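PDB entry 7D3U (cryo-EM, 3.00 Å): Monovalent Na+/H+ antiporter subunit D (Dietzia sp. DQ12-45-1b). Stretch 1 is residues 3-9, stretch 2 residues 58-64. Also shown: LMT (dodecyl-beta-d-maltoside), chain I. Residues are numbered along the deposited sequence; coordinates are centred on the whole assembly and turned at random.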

# COMPACT_ATOMS: atom_id res chain seq x y z
N LEU A 3 -8.08 -31.52 -13.07
CA LEU A 3 -8.97 -30.43 -12.69
C LEU A 3 -8.43 -29.73 -11.45
O LEU A 3 -8.89 -28.65 -11.08
CB LEU A 3 -10.40 -30.94 -12.49
CG LEU A 3 -11.61 -29.99 -12.50
CD1 LEU A 3 -11.82 -29.26 -11.19
CD2 LEU A 3 -11.46 -28.99 -13.64
N GLU A 4 -7.40 -30.31 -10.83
CA GLU A 4 -6.58 -29.62 -9.84
C GLU A 4 -5.22 -29.24 -10.38
O GLU A 4 -4.62 -28.30 -9.87
CB GLU A 4 -6.40 -30.49 -8.59
CG GLU A 4 -7.69 -31.01 -8.00
CD GLU A 4 -7.46 -32.11 -6.99
OE1 GLU A 4 -6.32 -32.60 -6.89
OE2 GLU A 4 -8.42 -32.48 -6.28
N SER A 5 -4.71 -29.96 -11.38
CA SER A 5 -3.54 -29.50 -12.10
C SER A 5 -3.82 -28.18 -12.80
O SER A 5 -2.90 -27.39 -13.04
CB SER A 5 -3.09 -30.55 -13.10
OG SER A 5 -3.10 -31.85 -12.52
N ALA A 6 -5.09 -27.93 -13.14
CA ALA A 6 -5.49 -26.67 -13.75
C ALA A 6 -5.57 -25.53 -12.75
O ALA A 6 -5.89 -24.40 -13.14
CB ALA A 6 -6.84 -26.83 -14.45
N LEU A 7 -5.29 -25.79 -11.47
CA LEU A 7 -5.23 -24.71 -10.49
C LEU A 7 -4.06 -23.78 -10.76
O LEU A 7 -4.14 -22.58 -10.47
CB LEU A 7 -5.13 -25.29 -9.08
CG LEU A 7 -5.78 -24.49 -7.95
CD1 LEU A 7 -7.09 -23.89 -8.41
CD2 LEU A 7 -6.00 -25.39 -6.75
N THR A 8 -2.97 -24.31 -11.31
CA THR A 8 -1.82 -23.50 -11.66
C THR A 8 -2.08 -22.58 -12.85
O THR A 8 -1.29 -21.67 -13.09
CB THR A 8 -0.62 -24.39 -11.96
OG1 THR A 8 -1.03 -25.48 -12.79
CG2 THR A 8 -0.04 -24.94 -10.67
N LEU A 9 -3.17 -22.80 -13.59
CA LEU A 9 -3.48 -21.94 -14.72
C LEU A 9 -3.87 -20.53 -14.30
O LEU A 9 -3.97 -19.65 -15.16
CB LEU A 9 -4.59 -22.55 -15.57
CG LEU A 9 -4.21 -23.81 -16.35
CD1 LEU A 9 -5.26 -24.13 -17.39
CD2 LEU A 9 -2.85 -23.63 -17.00
C1B LMT I . -17.79 -30.56 -7.34
C2B LMT I . -17.70 -32.04 -7.74
C3B LMT I . -17.49 -32.93 -6.50
C4B LMT I . -18.49 -32.59 -5.36
C5B LMT I . -18.56 -31.05 -5.18
C6B LMT I . -17.33 -30.53 -4.45
O1B LMT I . -18.05 -29.80 -8.46
O2B LMT I . -18.88 -32.36 -8.37
O3B LMT I . -16.18 -32.94 -6.08
O4' LMT I . -19.75 -33.07 -5.66
O5B LMT I . -18.78 -30.36 -6.38
O6B LMT I . -17.68 -29.97 -3.25
C1' LMT I . -16.14 -26.81 -10.67
C2' LMT I . -15.36 -28.13 -10.49
C3' LMT I . -16.22 -29.28 -9.90
C4' LMT I . -17.12 -28.79 -8.77
C5' LMT I . -17.88 -27.62 -9.41
C6' LMT I . -19.10 -27.16 -8.67
O1' LMT I . -15.27 -25.76 -10.70
O2' LMT I . -14.93 -28.54 -11.73
O3' LMT I . -15.41 -30.29 -9.45
O5' LMT I . -16.99 -26.55 -9.57
O6' LMT I . -18.95 -27.59 -7.38
C1 LMT I . -14.75 -25.44 -11.97
C2 LMT I . -13.28 -25.30 -11.74
C3 LMT I . -12.51 -24.55 -12.78
C4 LMT I . -11.07 -24.54 -12.35
C5 LMT I . -10.44 -23.25 -12.73
C6 LMT I . -8.97 -23.40 -12.93
C7 LMT I . -8.60 -22.89 -14.30
C8 LMT I . -8.20 -21.47 -14.19
C9 LMT I . -8.01 -20.79 -15.50
C10 LMT I . -7.34 -19.47 -15.22
C11 LMT I . -7.49 -18.53 -16.37
C12 LMT I . -6.77 -17.25 -16.12
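Stretch 2 (58-64) VVVHQVA

Stretch 2 is an extended segment, VVVHQVA, and it lies against a compact turn of stretch 1. Residues 59-62 have the phi and psi angles of a strand, whereas residues 5-7 of stretch 1 form a short 3-10 segment, held in part by the hydrogen bond from Leu 7 N to Glu 4 O at 3.1 Å. The strand crosses the turn obliquely instead of running alongside it: the CA of Glu 4 is 5.8 Å from the CA of His 61, and the CA of Thr 8 is 7.7 Å from the CA of Val 63. No hydrogen bond joins the two stretches, so this is not sheet pairing. The contact, 358 Å² counting both sides, is made by packing.

Alternation along the strand decides which residues take part. Val 59 and His 61 point their CA-to-CB bonds toward stretch 1, while that of Val 60, between them, points away, and Gln 62, the next residue, is out of reach. An extended backbone thus offers every second side chain to the turn.

His 61 covers the most surface and is the centre of the contact. Its chi1 is trans (t), and its imidazole lies beneath the start of the 3-10 segment. The CA of Ser 5 sits 3.5 Å from the ring centroid and only 17° off the ring normal, a CH-pi contact over the face. Glu 4 O lies over the same face, 3.2 Å from His 61 CG. That oxygen is also 3.4 Å from His 61 ND1, but the angle is too poor for a hydrogen bond, as expected for an atom above the ring rather than in its plane. A flat aromatic ring suits this place because it lets backbone atoms approach closely. At the edge of the ring, near its plane, the methyl CG2 of Thr 8 comes within 3.7 Å of His 61 ND1.

Glu 4 is next in area. Its CA-to-CB bond points toward the strand. A long side chain of this kind can offer methylene groups to an apolar neighbour: Glu 4 CG lies 3.8 Å from Val 59 CG1, a methylene against a methyl, and the carboxylate stays close to the strand without bonding to it, with Glu 4 OE1 4.0 Å from Val 60 O.

Val 59 completes the central trio. The same methyl, CG1, that meets Glu 4 also lies 3.8 Å from Leu 7 CD2, so one branched side chain touches two residues of the turn. Both Val 59 and Leu 7 are buried, and their contact is purely apolar.

Thr 8 closes the far end. Its hydroxyl OG1 donates a hydrogen bond to Ser 5 O at 2.7 Å, satisfying the polar group within the turn, while CG2 faces the other stretch and also lies 3.7 Å from Val 63 CG2. Threonine suits this site because it combines a hydroxyl and a methyl on one short side chain.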

# COMPACT_ATOMS: atom_id res chain seq x y z
N VAL A 58 -10.86 -28.25 0.82
CA VAL A 58 -9.60 -27.58 0.51
C VAL A 58 -8.97 -28.32 -0.65
O VAL A 58 -8.58 -29.49 -0.50
CB VAL A 58 -8.65 -27.54 1.72
CG1 VAL A 58 -7.30 -27.00 1.30
CG2 VAL A 58 -9.24 -26.71 2.84
N VAL A 59 -8.86 -27.66 -1.80
CA VAL A 59 -8.26 -28.26 -2.98
C VAL A 59 -6.78 -27.90 -2.99
O VAL A 59 -6.42 -26.72 -3.02
CB VAL A 59 -8.95 -27.78 -4.26
CG1 VAL A 59 -8.14 -28.20 -5.47
CG2 VAL A 59 -10.36 -28.33 -4.33
N VAL A 60 -5.92 -28.92 -2.97
CA VAL A 60 -4.48 -28.73 -2.89
C VAL A 60 -3.83 -29.46 -4.06
O VAL A 60 -4.07 -30.65 -4.27
CB VAL A 60 -3.91 -29.26 -1.56
CG1 VAL A 60 -2.40 -29.37 -1.64
CG2 VAL A 60 -4.32 -28.34 -0.43
N HIS A 61 -3.01 -28.73 -4.82
CA HIS A 61 -2.29 -29.29 -5.95
C HIS A 61 -0.80 -29.15 -5.70
O HIS A 61 -0.28 -28.04 -5.60
CB HIS A 61 -2.68 -28.59 -7.25
CG HIS A 61 -1.90 -29.05 -8.44
ND1 HIS A 61 -1.24 -28.18 -9.28
CD2 HIS A 61 -1.68 -30.29 -8.93
CE1 HIS A 61 -0.64 -28.87 -10.23
NE2 HIS A 61 -0.89 -30.15 -10.04
N GLN A 62 -0.11 -30.28 -5.59
CA GLN A 62 1.34 -30.28 -5.41
C GLN A 62 1.98 -29.99 -6.77
O GLN A 62 2.03 -30.86 -7.63
CB GLN A 62 1.82 -31.60 -4.84
CG GLN A 62 1.02 -32.09 -3.66
CD GLN A 62 1.27 -31.27 -2.41
OE1 GLN A 62 2.27 -30.57 -2.31
NE2 GLN A 62 0.37 -31.37 -1.44
N VAL A 63 2.44 -28.75 -6.95
CA VAL A 63 3.03 -28.34 -8.22
C VAL A 63 4.18 -29.28 -8.56
O VAL A 63 5.05 -29.55 -7.72
CB VAL A 63 3.49 -26.88 -8.15
CG1 VAL A 63 4.31 -26.53 -9.38
CG2 VAL A 63 2.30 -25.96 -8.02
N ALA A 64 4.18 -29.79 -9.79
CA ALA A 64 5.11 -30.77 -10.33
C ALA A 64 4.89 -32.17 -9.77
O ALA A 64 5.65 -33.08 -10.11
CB ALA A 64 6.58 -30.37 -10.13